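Long-range contact in giardin subunit alpha-1 (Giardia intestinalis, PDB 4EVF), which belongs to the annexins, binds calcium and phosphatidylserine-containing membranes, and is involved in attachment of the parasite to the intestinal mucosa: residues V4-I15 with K37-K48. Sequence-based numbering, arbitrary orientation.
Sequences VTDIANELKQAI and KIAKAYVASYGK
K12 leaves its helix with CG anti to the backbone N (chi1 -178°) and then turns about its CB-CG bond (chi2 73°), which lays its methylenes over one face of the Y46 ring. K12 CD stands 3.7 Å from the centroid of the Y46 ring, almost on the normal, a CH-pi contact that suits a long aliphatic chain ending in a charge. Y42, also with CG anti to the backbone N, swings its ring to 4-15 edge first, Y42 CD1 lying 3.7 Å from A8 O. The K12 and K48 NZ atoms come within 3.2 Å of each other around D53, whose OD2 makes a salt bridge with K48, a long, weak ion pair with K12 and a hydrogen bond with Y42 OH. Small residues let the backbones close in where the helices cross, A8 CB and A41 CB being 4.2 Å apart. V4 CG2 reaches A41 CB at 3.6 Å. Deeper in, branched I38 offers two arms, CD1 to I7 CG2 and CG2 to L11 CD1, the latter tight at 3.4 Å; I26 of helix 20-28 also touches I7 and L11. The helix axes pass 8.1 Å apart at -75°, a steep crossing consistent with the all-helical bundle of a first annexin repeat.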
loop_
_atom_site.group_PDB
_atom_site.type_symbol
_atom_site.label_atom_id
_atom_site.label_comp_id
_atom_site.label_asym_id
_atom_site.label_seq_id
_atom_site.Cartn_x
_atom_site.Cartn_y
_atom_site.Cartn_z
ATOM N N VAL A 4 14.663 -13.100 19.853
ATOM C CA VAL A 4 15.087 -12.133 18.843
ATOM C C VAL A 4 16.590 -12.223 18.570
ATOM O O VAL A 4 17.033 -11.984 17.451
ATOM C CB VAL A 4 14.694 -10.677 19.204
ATOM C CG1 VAL A 4 13.175 -10.526 19.280
ATOM C CG2 VAL A 4 15.327 -10.243 20.518
ATOM N N THR A 5 17.381 -12.562 19.583
ATOM C CA THR A 5 18.815 -12.686 19.364
ATOM C C THR A 5 19.109 -13.855 18.424
ATOM O O THR A 5 20.010 -13.787 17.587
ATOM C CB THR A 5 19.595 -12.867 20.685
ATOM O OG1 THR A 5 18.962 -13.883 21.474
ATOM C CG2 THR A 5 19.629 -11.560 21.473
ATOM N N ASP A 6 18.335 -14.927 18.549
ATOM C CA ASP A 6 18.544 -16.087 17.696
ATOM C C ASP A 6 18.094 -15.842 16.251
ATOM O O ASP A 6 18.774 -16.264 15.319
ATOM C CB ASP A 6 17.876 -17.327 18.282
ATOM C CG ASP A 6 18.614 -17.864 19.492
ATOM O OD1 ASP A 6 19.865 -17.879 19.474
ATOM O OD2 ASP A 6 17.947 -18.266 20.463
ATOM N N ILE A 7 16.963 -15.159 16.078
ATOM C CA ILE A 7 16.543 -14.704 14.750
ATOM C C ILE A 7 17.581 -13.769 14.146
ATOM O O ILE A 7 17.866 -13.826 12.946
ATOM C CB ILE A 7 15.206 -13.948 14.799
ATOM C CG1 ILE A 7 14.156 -14.762 15.553
ATOM C CG2 ILE A 7 14.727 -13.583 13.383
ATOM C CD1 ILE A 7 12.933 -13.953 15.914
ATOM N N ALA A 8 18.134 -12.880 14.968
ATOM C CA ALA A 8 19.164 -11.975 14.470
ATOM C C ALA A 8 20.357 -12.782 13.962
ATOM O O ALA A 8 20.991 -12.408 12.970
ATOM C CB ALA A 8 19.590 -10.980 15.549
ATOM N N ASN A 9 20.660 -13.890 14.636
ATOM C CA ASN A 9 21.738 -14.774 14.179
ATOM C C ASN A 9 21.407 -15.458 12.851
ATOM O O ASN A 9 22.262 -15.544 11.960
ATOM C CB ASN A 9 22.108 -15.826 15.233
ATOM C CG ASN A 9 23.303 -16.679 14.805
ATOM O OD1 ASN A 9 23.144 -17.807 14.332
ATOM N ND2 ASN A 9 24.504 -16.124 14.942
ATOM N N GLU A 10 20.179 -15.955 12.721
ATOM C CA GLU A 10 19.729 -16.508 11.438
ATOM C C GLU A 10 19.989 -15.508 10.326
ATOM O O GLU A 10 20.562 -15.836 9.278
ATOM C CB GLU A 10 18.236 -16.812 11.463
ATOM C CG GLU A 10 17.817 -17.930 12.398
ATOM C CD GLU A 10 16.331 -18.210 12.306
ATOM O OE1 GLU A 10 15.868 -18.667 11.229
ATOM O OE2 GLU A 10 15.619 -17.955 13.302
ATOM N N LEU A 11 19.551 -14.278 10.554
ATOM C CA LEU A 11 19.745 -13.216 9.575
ATOM C C LEU A 11 21.215 -12.960 9.257
ATOM O O LEU A 11 21.576 -12.753 8.100
ATOM C CB LEU A 11 19.052 -11.929 10.028
ATOM C CG LEU A 11 17.544 -11.957 9.779
ATOM C CD1 LEU A 11 16.815 -10.911 10.630
ATOM C CD2 LEU A 11 17.254 -11.770 8.289
ATOM N N LYS A 12 22.061 -12.977 10.283
ATOM C CA LYS A 12 23.497 -12.773 10.107
ATOM C C LYS A 12 24.084 -13.780 9.117
ATOM O O LYS A 12 24.870 -13.432 8.229
ATOM C CB LYS A 12 24.207 -12.919 11.456
ATOM C CG LYS A 12 25.706 -12.686 11.399
ATOM C CD LYS A 12 26.023 -11.211 11.205
ATOM C CE LYS A 12 27.521 -10.962 11.092
ATOM N NZ LYS A 12 27.796 -9.545 10.699
ATOM N N GLN A 13 23.699 -15.035 9.282
ATOM C CA GLN A 13 24.240 -16.099 8.462
ATOM C C GLN A 13 23.664 -16.088 7.044
ATOM O O GLN A 13 24.330 -16.518 6.097
ATOM C CB GLN A 13 24.027 -17.447 9.144
ATOM C CG GLN A 13 25.002 -17.685 10.274
ATOM C CD GLN A 13 24.486 -18.664 11.299
ATOM O OE1 GLN A 13 23.305 -19.015 11.301
ATOM N NE2 GLN A 13 25.370 -19.109 12.189
ATOM N N ALA A 14 22.435 -15.601 6.902
ATOM C CA ALA A 14 21.820 -15.514 5.583
ATOM C C ALA A 14 22.503 -14.395 4.813
ATOM O O ALA A 14 22.729 -14.503 3.605
ATOM C CB ALA A 14 20.317 -15.256 5.700
ATOM N N ILE A 15 22.845 -13.325 5.528
ATOM C CA ILE A 15 23.482 -12.155 4.926
ATOM C C ILE A 15 24.899 -12.500 4.514
ATOM O O ILE A 15 25.370 -12.103 3.439
ATOM C CB ILE A 15 23.511 -10.961 5.906
ATOM C CG1 ILE A 15 22.099 -10.416 6.141
ATOM C CG2 ILE A 15 24.407 -9.859 5.377
ATOM C CD1 ILE A 15 22.055 -9.249 7.129
ATOM N N LYS A 37 11.863 -5.329 16.438
ATOM C CA LYS A 37 12.530 -5.990 17.564
ATOM C C LYS A 37 13.786 -6.709 17.090
ATOM O O LYS A 37 14.857 -6.582 17.693
ATOM C CB LYS A 37 11.600 -7.000 18.245
ATOM C CG LYS A 37 10.460 -6.387 19.027
ATOM C CD LYS A 37 9.774 -7.421 19.934
ATOM C CE LYS A 37 8.940 -8.419 19.139
ATOM N NZ LYS A 37 8.165 -9.366 20.012
ATOM N N ILE A 38 13.652 -7.465 16.002
ATOM C CA ILE A 38 14.766 -8.228 15.458
ATOM C C ILE A 38 15.920 -7.312 15.050
ATOM O O ILE A 38 17.085 -7.607 15.323
ATOM C CB ILE A 38 14.319 -9.083 14.242
ATOM C CG1 ILE A 38 13.269 -10.117 14.677
ATOM C CG2 ILE A 38 15.526 -9.749 13.591
ATOM C CD1 ILE A 38 12.554 -10.822 13.517
ATOM N N ALA A 39 15.589 -6.195 14.405
ATOM C CA ALA A 39 16.598 -5.233 13.977
ATOM C C ALA A 39 17.332 -4.644 15.182
ATOM O O ALA A 39 18.531 -4.355 15.113
ATOM C CB ALA A 39 15.961 -4.122 13.169
ATOM N N LYS A 40 16.602 -4.443 16.279
ATOM C CA LYS A 40 17.235 -3.967 17.512
ATOM C C LYS A 40 18.224 -4.987 18.049
ATOM O O LYS A 40 19.328 -4.625 18.436
ATOM C CB LYS A 40 16.211 -3.614 18.597
ATOM C CG LYS A 40 15.567 -2.243 18.415
ATOM C CD LYS A 40 14.808 -1.822 19.660
ATOM C CE LYS A 40 15.761 -1.587 20.825
ATOM N NZ LYS A 40 16.232 -0.183 20.935
ATOM N N ALA A 41 17.832 -6.257 18.069
ATOM C CA ALA A 41 18.708 -7.307 18.583
ATOM C C ALA A 41 19.935 -7.378 17.689
ATOM O O ALA A 41 21.063 -7.549 18.143
ATOM C CB ALA A 41 17.987 -8.631 18.613
ATOM N N TYR A 42 19.705 -7.206 16.399
ATOM C CA TYR A 42 20.780 -7.320 15.437
ATOM C C TYR A 42 21.874 -6.282 15.663
ATOM O O TYR A 42 23.065 -6.611 15.650
ATOM C CB TYR A 42 20.222 -7.215 14.021
ATOM C CG TYR A 42 21.261 -7.501 12.970
ATOM C CD1 TYR A 42 21.408 -8.780 12.440
ATOM C CD2 TYR A 42 22.108 -6.501 12.519
ATOM C CE1 TYR A 42 22.375 -9.048 11.469
ATOM C CE2 TYR A 42 23.066 -6.757 11.549
ATOM C CZ TYR A 42 23.194 -8.028 11.032
ATOM O OH TYR A 42 24.153 -8.268 10.073
ATOM N N VAL A 43 21.487 -5.026 15.864
ATOM C CA VAL A 43 22.492 -3.976 15.978
ATOM C C VAL A 43 23.241 -4.103 17.311
ATOM O O VAL A 43 24.445 -3.885 17.367
ATOM C CB VAL A 43 21.915 -2.551 15.781
ATOM C CG1 VAL A 43 21.048 -2.148 16.961
ATOM C CG2 VAL A 43 23.045 -1.559 15.598
ATOM N N ALA A 44 22.520 -4.470 18.368
ATOM C CA ALA A 44 23.139 -4.743 19.665
ATOM C C ALA A 44 24.183 -5.862 19.546
ATOM O O ALA A 44 25.310 -5.739 20.042
ATOM C CB ALA A 44 22.070 -5.111 20.699
ATOM N N SER A 45 23.805 -6.942 18.867
ATOM C CA SER A 45 24.662 -8.117 18.739
ATOM C C SER A 45 25.899 -7.901 17.891
ATOM O O SER A 45 26.976 -8.374 18.240
ATOM C CB SER A 45 23.882 -9.294 18.155
ATOM O OG SER A 45 22.873 -9.700 19.047
ATOM N N TYR A 46 25.743 -7.203 16.774
ATOM C CA TYR A 46 26.809 -7.124 15.783
ATOM C C TYR A 46 27.349 -5.713 15.590
ATOM O O TYR A 46 28.349 -5.513 14.901
ATOM C CB TYR A 46 26.339 -7.723 14.450
ATOM C CG TYR A 46 25.769 -9.113 14.604
ATOM C CD1 TYR A 46 24.421 -9.352 14.421
ATOM C CD2 TYR A 46 26.584 -10.187 14.961
ATOM C CE1 TYR A 46 23.891 -10.620 14.574
ATOM C CE2 TYR A 46 26.062 -11.461 15.120
ATOM C CZ TYR A 46 24.709 -11.672 14.921
ATOM O OH TYR A 46 24.163 -12.931 15.075
ATOM N N GLY A 47 26.697 -4.735 16.204
ATOM C CA GLY A 47 27.175 -3.363 16.156
ATOM C C GLY A 47 27.061 -2.720 14.785
ATOM O O GLY A 47 27.751 -1.742 14.476
ATOM N N LYS A 48 26.191 -3.277 13.952
ATOM C CA LYS A 48 25.928 -2.722 12.620
ATOM C C LYS A 48 24.427 -2.730 12.379
ATOM O O LYS A 48 23.735 -3.640 12.814
ATOM C CB LYS A 48 26.630 -3.540 11.520
ATOM C CG LYS A 48 28.136 -3.311 11.406
ATOM C CD LYS A 48 28.739 -4.055 10.213
ATOM C CE LYS A 48 29.348 -5.409 10.601
ATOM N NZ LYS A 48 28.354 -6.411 11.094
#